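Local coordinates for protein flavodoxin (Aquifex aeolicus, PDB 2ARK) that binds FMN and probably passes electrons at low potential to various redox enzymes, at the interface of chains A and B and the interface of chains A and C. Residues are numbered along the deposited sequence; one frame, centred on the assembly and turned at random. Chains: chain A/B/C, Flavodoxin.

The centres of the C-alpha atoms of contact 1 and contact 2 lie about 18 Å apart, and no residue of chain A belongs to both. The segment between them is short: helix 104-117 carries its C-terminal turn and A:Phe118 into contact 1, and the chain then enters strand 121-122, which serves contact 2. Each interface is two-fold symmetric, so every contact recurs with the chains exchanged. Two different two-fold pairings on one subunit can join the four flavodoxin copies of the deposited assembly into a tetramer, although the structure alone does not show that this is the form in solution.

Contact 1: the interface of chains A and B. Residues chain A 72, 75-76, 80, 83, 113-114, 117-118; chain B 64-65, 102.
B:Met64, a selenomethionine, inserts its side chain between A:Asp76, A:Trp83, A:Met114, A:Asn117 and A:Phe118 of the neighbouring flavodoxin. B:Met64 sits in the loop after strand 55-61, which in this family is usually close to the FMN. The tight part is this knob-in-pocket packing, which buries 149 Å² of B:Met64. Bending at its second torsion (chi2 -53°) turns the chain towards the aromatic wall, where methyl CE meets CZ of A:Phe118 at 3.4 Å. The selenium SE passes CD1 of A:Trp83 at 3.6 Å. Next to it, on the same wall, SE is 3.4 Å from the amide oxygen OD1 of A:Asn117, whose side chain lies roughly at right angles to the knob. The wall is internally braced: A:Trp83 CD1 rests over one face of A:Phe118, toward the rim, and the A:Trp83 NE1 N-H is shared between A:Asn117 OD1 (3.2 Å) and the backbone A:Asn117 O (2.9 Å), both hydrogen bonds bent to about 135° at H. Across the pocket, A:Lys72 NZ forms a salt bridge to the syn lone pair of A:Asp76 OD2 (3.0 Å), which probably steadies the carboxylate whose OD1 abuts CG of B:Met64. The other side is looser and wet. No direct polar bond crosses; instead A:Asn117 ND2 is hydrogen-bonded to water 1 at 3.0 Å, which also bonds to the carbonyl oxygen of B:Gly102, with a weak link to B:Gly65 N.

Contact 2: the interface of chains A and C. Residues chain A 90, 121-124, 164, 168; chain C 88, 119-121.
C:Leu121 projects from its short strand 121-122 into an apolar recess formed by A:Ile90, A:Leu121, A:Phe123 and A:Trp164 of another flavodoxin subunit, with A:Phe168 at its margin, burying 106 Å². Among the ring contacts is a CH-pi interaction: methyl CD2 of C:Leu121 lies over the face of the five-membered ring of A:Trp164, 3.7 Å from its centroid. The indole in turn sets CD1 over the centre of the A:Phe123 ring, so the two aromatics brace each other within chain A. At the far end of the indole, CH2 of A:Trp164 packs on CA of C:Gly88 at 3.6 Å, while CZ of A:Phe168 meets C:Gly88 O at 3.2 Å. Aliphatic contacts add to this: C:Leu121 CD1 is 3.8 Å from CG2 of A:Ile90. That methyl of A:Ile90 is anti to the backbone N, its CG1 standing beside the N (chi1 -63°). CB of C:Leu121 meets A:Leu121 CD1 at 4.1 Å, the two side chains crossing at about a right angle. The polar contacts pass through water. A:Trp164 NE1 is hydrogen-bonded to water 3 at 3.0 Å, in the indole plane, and water 3 also bonds to A:Gly124 O and C:Gly119 O. Replacing A:Trp164 by an alanine would probably open a gap beneath C:Leu121 CD2 and leave water 3 without its indole N-H partner. Water 2, bound by the backbone N and O of A:Gly124, meets the carbonyl oxygen of C:Phe120 at 2.8 Å.

Contact 1: the interface of chains A and B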
# COMPACT_ATOMS: atom_id res chain seq x y z
N LYS A 72 9.55 4.65 -13.27
CA LYS A 72 8.44 5.57 -13.15
C LYS A 72 8.37 6.52 -14.35
O LYS A 72 7.28 6.77 -14.89
CB LYS A 72 8.56 6.35 -11.81
CG LYS A 72 7.37 7.19 -11.46
CD LYS A 72 6.14 6.36 -10.99
CE LYS A 72 4.81 7.02 -11.36
NZ LYS A 72 4.79 8.43 -10.87
N PHE A 75 6.97 4.81 -17.53
CA PHE A 75 5.54 4.70 -17.46
C PHE A 75 4.84 6.04 -17.60
O PHE A 75 3.87 6.13 -18.32
CB PHE A 75 5.10 3.93 -16.20
CG PHE A 75 5.20 2.45 -16.38
CD1 PHE A 75 6.43 1.81 -16.35
CD2 PHE A 75 4.07 1.70 -16.66
CE1 PHE A 75 6.53 0.44 -16.57
CE2 PHE A 75 4.15 0.33 -16.89
CZ PHE A 75 5.38 -0.31 -16.85
N ASP A 76 5.34 7.07 -16.94
CA ASP A 76 4.67 8.36 -16.94
C ASP A 76 4.78 8.97 -18.30
O ASP A 76 3.79 9.49 -18.79
CB ASP A 76 5.27 9.36 -15.92
CG ASP A 76 4.93 9.02 -14.47
OD1 ASP A 76 3.87 8.40 -14.24
OD2 ASP A 76 5.73 9.40 -13.56
N GLY A 80 2.71 7.15 -21.41
CA GLY A 80 1.63 8.10 -21.14
C GLY A 80 0.62 8.33 -22.25
O GLY A 80 -0.55 8.60 -21.96
N TRP A 83 -2.01 5.47 -22.50
CA TRP A 83 -2.81 5.30 -21.31
C TRP A 83 -4.26 5.36 -21.74
O TRP A 83 -4.68 6.31 -22.43
CB TRP A 83 -2.49 6.34 -20.22
CG TRP A 83 -3.28 6.11 -18.93
CD1 TRP A 83 -2.88 5.39 -17.84
CD2 TRP A 83 -4.62 6.55 -18.63
NE1 TRP A 83 -3.86 5.37 -16.88
CE2 TRP A 83 -4.94 6.07 -17.33
CE3 TRP A 83 -5.58 7.30 -19.32
CZ2 TRP A 83 -6.16 6.33 -16.71
CZ3 TRP A 83 -6.80 7.55 -18.71
CH2 TRP A 83 -7.08 7.07 -17.41
N THR A 113 0.78 -1.04 -8.46
CA THR A 113 -0.17 0.05 -8.46
C THR A 113 -0.05 0.91 -9.70
O THR A 113 -1.03 1.42 -10.21
CB THR A 113 -0.24 0.84 -7.10
OG1 THR A 113 -0.04 2.25 -7.29
CG2 THR A 113 0.73 0.31 -6.13
N MSE A 114 1.16 1.01 -10.20
CA MSE A 114 1.44 1.70 -11.42
C MSE A 114 0.84 0.92 -12.60
O MSE A 114 0.19 1.50 -13.47
CB MSE A 114 2.96 1.79 -11.53
CG MSE A 114 3.47 2.75 -12.51
SE MSE A 114 5.45 2.72 -12.57
CE MSE A 114 5.86 0.71 -12.96
N ASN A 117 -2.89 1.08 -12.77
CA ASN A 117 -3.37 2.37 -13.22
C ASN A 117 -3.62 2.35 -14.72
O ASN A 117 -4.49 3.06 -15.21
CB ASN A 117 -2.37 3.45 -12.83
CG ASN A 117 -2.98 4.81 -12.80
OD1 ASN A 117 -3.05 5.48 -13.82
ND2 ASN A 117 -3.40 5.25 -11.60
N PHE A 118 -2.87 1.52 -15.44
CA PHE A 118 -3.05 1.38 -16.88
C PHE A 118 -4.15 0.38 -17.25
O PHE A 118 -4.29 0.04 -18.43
CB PHE A 118 -1.74 0.96 -17.55
CG PHE A 118 -0.80 2.11 -17.83
CD1 PHE A 118 0.10 2.56 -16.85
CD2 PHE A 118 -0.80 2.72 -19.08
CE1 PHE A 118 0.98 3.60 -17.11
CE2 PHE A 118 0.07 3.78 -19.36
CZ PHE A 118 0.98 4.22 -18.37
N MSE B 64 0.23 8.05 -12.25
CA MSE B 64 -0.01 6.61 -12.23
C MSE B 64 -0.16 6.05 -10.81
O MSE B 64 0.34 4.97 -10.53
CB MSE B 64 1.09 5.83 -13.00
CG MSE B 64 1.39 6.33 -14.41
SE MSE B 64 -0.26 6.45 -15.53
CE MSE B 64 0.59 7.43 -17.26
N GLY B 65 -0.84 6.80 -9.93
CA GLY B 65 -1.06 6.44 -8.51
C GLY B 65 0.12 6.61 -7.56
O GLY B 65 0.06 6.18 -6.40
N GLY B 102 -9.10 8.36 -8.45
CA GLY B 102 -7.98 8.34 -9.36
C GLY B 102 -6.64 8.03 -8.73
O GLY B 102 -5.62 8.02 -9.41
O HOH W 1 -3.36 8.26 -11.30

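Contact 2: the interface of chains A and C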
# COMPACT_ATOMS: atom_id res chain seq x y z
N ILE A 90 -1.67 -8.31 -19.02
CA ILE A 90 -1.43 -9.05 -17.79
C ILE A 90 -0.01 -8.71 -17.35
O ILE A 90 0.91 -8.73 -18.17
CB ILE A 90 -1.60 -10.57 -18.00
CG1 ILE A 90 -3.06 -10.87 -18.39
CG2 ILE A 90 -1.21 -11.35 -16.76
CD1 ILE A 90 -3.32 -12.24 -18.93
N LEU A 121 -4.44 -6.28 -15.71
CA LEU A 121 -4.77 -7.31 -14.73
C LEU A 121 -3.43 -7.74 -14.12
O LEU A 121 -2.55 -8.22 -14.85
CB LEU A 121 -5.42 -8.52 -15.41
CG LEU A 121 -6.86 -8.67 -15.93
CD1 LEU A 121 -7.78 -9.04 -14.79
CD2 LEU A 121 -7.42 -7.46 -16.70
N VAL A 122 -3.28 -7.55 -12.80
CA VAL A 122 -2.03 -7.88 -12.10
C VAL A 122 -2.17 -9.01 -11.08
O VAL A 122 -3.25 -9.31 -10.58
CB VAL A 122 -1.39 -6.62 -11.45
CG1 VAL A 122 -1.32 -5.46 -12.48
CG2 VAL A 122 -2.18 -6.19 -10.21
N PHE A 123 -1.05 -9.64 -10.77
CA PHE A 123 -1.07 -10.83 -9.93
C PHE A 123 0.31 -11.00 -9.23
O PHE A 123 1.32 -10.42 -9.65
CB PHE A 123 -1.39 -12.07 -10.80
CG PHE A 123 -0.29 -12.41 -11.76
CD1 PHE A 123 -0.17 -11.75 -12.98
CD2 PHE A 123 0.68 -13.36 -11.42
CE1 PHE A 123 0.89 -12.07 -13.87
CE2 PHE A 123 1.73 -13.66 -12.29
CZ PHE A 123 1.84 -13.00 -13.50
N GLY A 124 0.30 -11.81 -8.17
CA GLY A 124 1.50 -12.39 -7.57
C GLY A 124 1.33 -13.90 -7.59
O GLY A 124 0.37 -14.42 -8.18
N TRP A 164 -0.44 -17.61 -17.42
CA TRP A 164 -1.66 -16.78 -17.43
C TRP A 164 -1.92 -16.23 -18.84
O TRP A 164 -3.07 -16.17 -19.30
CB TRP A 164 -1.59 -15.62 -16.43
CG TRP A 164 -1.63 -15.96 -14.95
CD1 TRP A 164 -1.06 -15.25 -13.97
CD2 TRP A 164 -2.29 -17.08 -14.31
NE1 TRP A 164 -1.30 -15.83 -12.75
CE2 TRP A 164 -2.06 -16.95 -12.92
CE3 TRP A 164 -3.04 -18.17 -14.77
CZ2 TRP A 164 -2.53 -17.86 -11.97
CZ3 TRP A 164 -3.53 -19.09 -13.83
CH2 TRP A 164 -3.27 -18.92 -12.44
N PHE A 168 -5.44 -17.24 -20.57
CA PHE A 168 -6.37 -16.15 -20.78
C PHE A 168 -6.31 -15.46 -22.13
O PHE A 168 -7.32 -14.92 -22.55
CB PHE A 168 -6.23 -15.12 -19.64
CG PHE A 168 -6.47 -15.71 -18.29
CD1 PHE A 168 -5.47 -15.68 -17.31
CD2 PHE A 168 -7.69 -16.37 -18.00
CE1 PHE A 168 -5.69 -16.24 -16.06
CE2 PHE A 168 -7.91 -16.94 -16.76
CZ PHE A 168 -6.90 -16.89 -15.78
N GLY C 88 -6.04 -17.74 -10.31
CA GLY C 88 -6.47 -17.41 -11.65
C GLY C 88 -7.89 -16.89 -11.78
O GLY C 88 -8.36 -16.61 -12.90
N GLY C 119 -3.76 -15.71 -5.53
CA GLY C 119 -3.35 -15.95 -6.90
C GLY C 119 -4.33 -15.42 -7.92
O GLY C 119 -4.23 -15.76 -9.11
N PHE C 120 -5.29 -14.61 -7.48
CA PHE C 120 -6.20 -13.94 -8.38
C PHE C 120 -5.46 -12.88 -9.22
O PHE C 120 -4.44 -12.31 -8.79
CB PHE C 120 -7.35 -13.27 -7.62
CG PHE C 120 -8.21 -14.23 -6.82
CD1 PHE C 120 -8.03 -15.61 -6.88
CD2 PHE C 120 -9.24 -13.73 -6.03
CE1 PHE C 120 -8.84 -16.48 -6.13
CE2 PHE C 120 -10.07 -14.60 -5.29
CZ PHE C 120 -9.87 -15.98 -5.35
N LEU C 121 -5.99 -12.65 -10.42
CA LEU C 121 -5.56 -11.57 -11.31
C LEU C 121 -6.51 -10.47 -10.98
O LEU C 121 -7.69 -10.68 -10.95
CB LEU C 121 -5.74 -11.93 -12.77
CG LEU C 121 -4.97 -13.07 -13.44
CD1 LEU C 121 -3.92 -12.51 -14.36
CD2 LEU C 121 -4.36 -14.09 -12.48
O HOH W 2 -2.03 -12.86 -7.47
O HOH W 3 -1.60 -15.59 -9.81